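Local coordinates for peptidoglycan glycosyltransferase (Atopobium parvulum, PDB 4OVD), which belongs to the penicillin-binding proteins and carries a dimerisation domain followed by a transpeptidase domain of the penicillin-binding family, at residues F514-V527 against F546-Q560. Residues are numbered along the deposited sequence; the frame is centred on the assembly and turned at random.
Sequences FCGIVNPSESDLMV and FSQFAKDAATRLNIQ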
# COMPACT_ATOMS: atom_id res chain seq x y z
N PHE A 514 9.00 1.21 4.29
CA PHE A 514 9.06 2.61 4.39
C PHE A 514 7.86 3.18 3.61
O PHE A 514 7.65 2.78 2.47
CB PHE A 514 10.34 3.22 3.83
CG PHE A 514 10.39 4.70 4.03
CD1 PHE A 514 10.75 5.19 5.23
CD2 PHE A 514 10.00 5.57 3.05
CE1 PHE A 514 10.79 6.59 5.43
CE2 PHE A 514 10.04 6.97 3.21
CZ PHE A 514 10.44 7.45 4.40
N CYS A 515 7.14 4.14 4.20
CA CYS A 515 6.05 4.78 3.49
C CYS A 515 6.32 6.28 3.60
O CYS A 515 6.47 6.79 4.72
CB CYS A 515 4.68 4.47 4.09
SG CYS A 515 3.34 5.01 2.92
N GLY A 516 6.42 6.97 2.47
CA GLY A 516 6.72 8.42 2.46
C GLY A 516 5.90 9.24 1.49
O GLY A 516 5.42 8.74 0.50
N ILE A 517 5.75 10.51 1.80
CA ILE A 517 4.95 11.44 1.05
C ILE A 517 5.94 12.49 0.59
O ILE A 517 6.68 13.04 1.40
CB ILE A 517 3.91 12.08 2.00
CG1 ILE A 517 3.03 11.00 2.63
CG2 ILE A 517 3.05 13.09 1.26
CD1 ILE A 517 2.29 11.35 3.93
N VAL A 518 5.97 12.76 -0.71
CA VAL A 518 6.90 13.73 -1.27
C VAL A 518 6.13 15.06 -1.43
O VAL A 518 5.01 15.04 -1.90
CB VAL A 518 7.45 13.25 -2.63
CG1 VAL A 518 8.53 14.18 -3.13
CG2 VAL A 518 8.02 11.84 -2.53
N ASN A 519 6.74 16.18 -1.02
CA ASN A 519 6.16 17.52 -1.09
C ASN A 519 4.72 17.42 -0.75
O ASN A 519 3.83 17.57 -1.63
CB ASN A 519 6.38 18.13 -2.46
CG ASN A 519 7.84 18.40 -2.73
OD1 ASN A 519 8.68 18.24 -1.86
ND2 ASN A 519 8.16 18.85 -3.95
N PRO A 520 4.46 17.11 0.52
CA PRO A 520 3.14 16.90 1.06
C PRO A 520 2.16 18.05 0.80
O PRO A 520 0.97 17.80 0.66
CB PRO A 520 3.40 16.73 2.54
CG PRO A 520 4.82 16.27 2.60
CD PRO A 520 5.47 17.11 1.60
N SER A 521 2.67 19.29 0.69
CA SER A 521 1.85 20.44 0.39
C SER A 521 1.38 20.42 -1.08
O SER A 521 0.51 21.18 -1.42
CB SER A 521 2.61 21.74 0.71
OG SER A 521 3.85 21.87 -0.02
N GLU A 522 1.96 19.59 -1.94
CA GLU A 522 1.53 19.50 -3.37
C GLU A 522 0.50 18.39 -3.64
O GLU A 522 -0.10 18.39 -4.69
CB GLU A 522 2.73 19.35 -4.32
CG GLU A 522 3.68 20.55 -4.27
CD GLU A 522 4.80 20.54 -5.33
OE1 GLU A 522 4.76 19.69 -6.26
OE2 GLU A 522 5.71 21.41 -5.25
N SER A 523 0.37 17.43 -2.72
CA SER A 523 -0.64 16.38 -2.78
C SER A 523 -0.56 15.53 -4.04
O SER A 523 -1.57 15.13 -4.60
CB SER A 523 -2.06 16.99 -2.65
OG SER A 523 -2.18 17.76 -1.45
N ASP A 524 0.65 15.26 -4.49
CA ASP A 524 0.79 14.52 -5.70
C ASP A 524 1.49 13.19 -5.58
O ASP A 524 1.35 12.40 -6.50
CB ASP A 524 1.55 15.39 -6.73
CG ASP A 524 0.71 16.59 -7.25
OD1 ASP A 524 -0.46 16.37 -7.61
OD2 ASP A 524 1.25 17.71 -7.35
N LEU A 525 2.21 12.92 -4.50
CA LEU A 525 2.96 11.64 -4.46
C LEU A 525 3.30 11.00 -3.11
O LEU A 525 3.92 11.63 -2.23
CB LEU A 525 4.28 11.86 -5.21
CG LEU A 525 5.23 10.67 -5.29
CD1 LEU A 525 4.69 9.54 -6.16
CD2 LEU A 525 6.52 11.14 -5.91
N MSE A 526 2.99 9.71 -2.99
CA MSE A 526 3.35 8.96 -1.84
C MSE A 526 3.82 7.63 -2.39
O MSE A 526 3.26 7.09 -3.35
CB MSE A 526 2.10 8.81 -0.97
CG MSE A 526 2.37 8.35 0.44
SE MSE A 526 0.66 8.17 1.49
CE MSE A 526 0.17 6.61 0.48
N VAL A 527 4.85 7.08 -1.78
CA VAL A 527 5.42 5.84 -2.21
C VAL A 527 5.63 4.93 -1.01
O VAL A 527 5.99 5.43 0.12
CB VAL A 527 6.77 6.09 -2.81
CG1 VAL A 527 7.55 4.82 -2.92
CG2 VAL A 527 6.65 6.84 -4.13
N PHE A 546 13.33 3.78 -1.32
CA PHE A 546 12.37 4.89 -1.51
C PHE A 546 13.04 6.15 -2.08
O PHE A 546 12.47 6.81 -2.98
CB PHE A 546 11.70 5.24 -0.18
CG PHE A 546 10.90 6.54 -0.20
CD1 PHE A 546 11.55 7.75 -0.16
CD2 PHE A 546 9.50 6.53 -0.20
CE1 PHE A 546 10.83 8.94 -0.15
CE2 PHE A 546 8.77 7.71 -0.17
CZ PHE A 546 9.43 8.92 -0.13
N SER A 547 14.19 6.53 -1.53
CA SER A 547 14.84 7.75 -1.99
C SER A 547 15.08 7.74 -3.48
O SER A 547 14.85 8.75 -4.13
CB SER A 547 16.15 8.12 -1.25
OG SER A 547 17.10 7.07 -1.29
N GLN A 548 15.54 6.62 -4.02
CA GLN A 548 15.78 6.48 -5.44
C GLN A 548 14.48 6.34 -6.25
O GLN A 548 14.27 7.04 -7.24
CB GLN A 548 16.72 5.31 -5.72
CG GLN A 548 16.90 4.99 -7.22
CD GLN A 548 17.43 6.13 -8.12
OE1 GLN A 548 17.43 6.00 -9.36
NE2 GLN A 548 17.91 7.22 -7.53
N PHE A 549 13.55 5.50 -5.82
CA PHE A 549 12.38 5.37 -6.60
C PHE A 549 11.42 6.59 -6.52
O PHE A 549 10.80 7.01 -7.51
CB PHE A 549 11.66 4.06 -6.26
CG PHE A 549 10.41 3.90 -7.00
CD1 PHE A 549 10.43 3.55 -8.33
CD2 PHE A 549 9.19 4.11 -6.38
CE1 PHE A 549 9.26 3.43 -9.05
CE2 PHE A 549 8.03 4.02 -7.09
CZ PHE A 549 8.06 3.66 -8.43
N ALA A 550 11.28 7.16 -5.37
CA ALA A 550 10.36 8.30 -5.24
C ALA A 550 10.87 9.51 -6.04
O ALA A 550 10.07 10.26 -6.59
CB ALA A 550 10.14 8.66 -3.80
N LYS A 551 12.18 9.62 -6.15
CA LYS A 551 12.88 10.67 -6.92
C LYS A 551 12.49 10.48 -8.37
O LYS A 551 11.96 11.41 -9.00
CB LYS A 551 14.39 10.51 -6.70
CG LYS A 551 15.33 11.27 -7.60
CD LYS A 551 15.08 12.75 -7.51
CE LYS A 551 16.17 13.47 -8.30
NZ LYS A 551 15.86 14.91 -8.41
N ASP A 552 12.71 9.25 -8.87
CA ASP A 552 12.31 8.91 -10.25
C ASP A 552 10.83 9.10 -10.44
O ASP A 552 10.42 9.49 -11.50
CB ASP A 552 12.63 7.46 -10.59
CG ASP A 552 14.12 7.19 -10.60
OD1 ASP A 552 14.90 8.16 -10.44
OD2 ASP A 552 14.49 6.02 -10.75
N ALA A 553 10.00 8.77 -9.46
CA ALA A 553 8.58 8.99 -9.65
C ALA A 553 8.34 10.50 -9.78
O ALA A 553 7.57 10.93 -10.63
CB ALA A 553 7.77 8.43 -8.49
N ALA A 554 8.97 11.31 -8.93
CA ALA A 554 8.80 12.76 -8.98
C ALA A 554 9.34 13.40 -10.27
O ALA A 554 8.76 14.36 -10.78
CB ALA A 554 9.46 13.41 -7.78
N THR A 555 10.42 12.88 -10.84
CA THR A 555 10.91 13.53 -12.05
C THR A 555 9.87 13.20 -13.15
O THR A 555 9.29 14.09 -13.78
CB THR A 555 12.33 13.08 -12.46
OG1 THR A 555 12.27 11.81 -13.12
CG2 THR A 555 13.27 13.00 -11.28
N ARG A 556 9.63 11.92 -13.35
CA ARG A 556 8.67 11.45 -14.32
C ARG A 556 7.34 12.20 -14.24
O ARG A 556 6.69 12.38 -15.25
CB ARG A 556 8.40 9.96 -14.09
CG ARG A 556 7.55 9.26 -15.14
CD ARG A 556 8.28 9.09 -16.47
NE ARG A 556 7.44 8.36 -17.42
CZ ARG A 556 6.81 8.88 -18.48
NH1 ARG A 556 6.95 10.14 -18.82
NH2 ARG A 556 6.06 8.09 -19.23
N LEU A 557 6.92 12.63 -13.06
CA LEU A 557 5.65 13.34 -12.96
C LEU A 557 5.85 14.85 -12.91
O LEU A 557 6.95 15.37 -13.19
CB LEU A 557 4.88 12.82 -11.75
CG LEU A 557 4.62 11.31 -11.69
CD1 LEU A 557 3.99 10.95 -10.37
CD2 LEU A 557 3.76 10.83 -12.84
N ASN A 558 4.79 15.58 -12.55
CA ASN A 558 4.87 17.06 -12.50
C ASN A 558 5.97 17.64 -11.59
O ASN A 558 6.66 18.56 -11.94
CB ASN A 558 3.55 17.69 -11.97
CG ASN A 558 2.29 17.20 -12.68
OD1 ASN A 558 1.21 17.20 -12.09
ND2 ASN A 558 2.42 16.76 -13.94
N ILE A 559 6.12 16.98 -10.44
CA ILE A 559 6.91 17.40 -9.25
C ILE A 559 8.39 17.74 -9.53
O ILE A 559 9.25 16.87 -9.59
CB ILE A 559 6.69 16.36 -8.13
CG1 ILE A 559 5.28 15.77 -8.23
CG2 ILE A 559 6.92 16.97 -6.76
CD1 ILE A 559 4.17 16.81 -8.30
N GLN A 560 8.66 19.04 -9.48
CA GLN A 560 9.98 19.63 -9.78
C GLN A 560 11.05 19.84 -8.70
O GLN A 560 12.22 19.51 -8.91
CB GLN A 560 9.78 21.04 -10.38
CG GLN A 560 8.70 21.20 -11.46
CD GLN A 560 7.27 21.16 -10.91
OE1 GLN A 560 7.05 20.97 -9.70
NE2 GLN A 560 6.29 21.31 -11.80
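Helix 546-556 runs along the antiparallel hairpin of strands 514-518 and 525-527, roughly antiparallel to strand 525-527 (152°), the axes 9.1 Å apart at closest approach. This is the C-terminal helix packed on the five-stranded sheet of the transpeptidase domain. Helix 225-242 borders the same face beside Phe-549, while helix 418-429 packs on the other side, against Cys-515 and Met-526.

Phe-514 and Phe-546 form a T-shaped pair. The edge of Phe-514 points at the face of Phe-546, with centroids 4.7 Å apart and planes at 71°. The opposite face of Phe-546 is covered by CB of Ala-550, from its own helix. Gly-516 has no side chain, and Phe-546 CE2 settles 3.4 Å from Gly-516 CA. Val-527 spreads its branches: CG1 meets the edge of the Phe-549 ring, and CG2 packs on Ala-550 CB. The Leu-525 CG is anti to the backbone N (chi1 180°), which carries its methyls out to the helix, where CD2 lies 3.9 Å from Ala-553 CB.

Past the helix the chain turns back, and Ile-559 packs against the turn of the hairpin. Asn-519 OD1 is held by Thr-486 N, while its ND2 lies 3.6 Å from Ile-559 CG2. The other branch of Ile-559 reaches Asp-524, where Ile-559 CD1 sits 3.4 Å from Asp-524 CB.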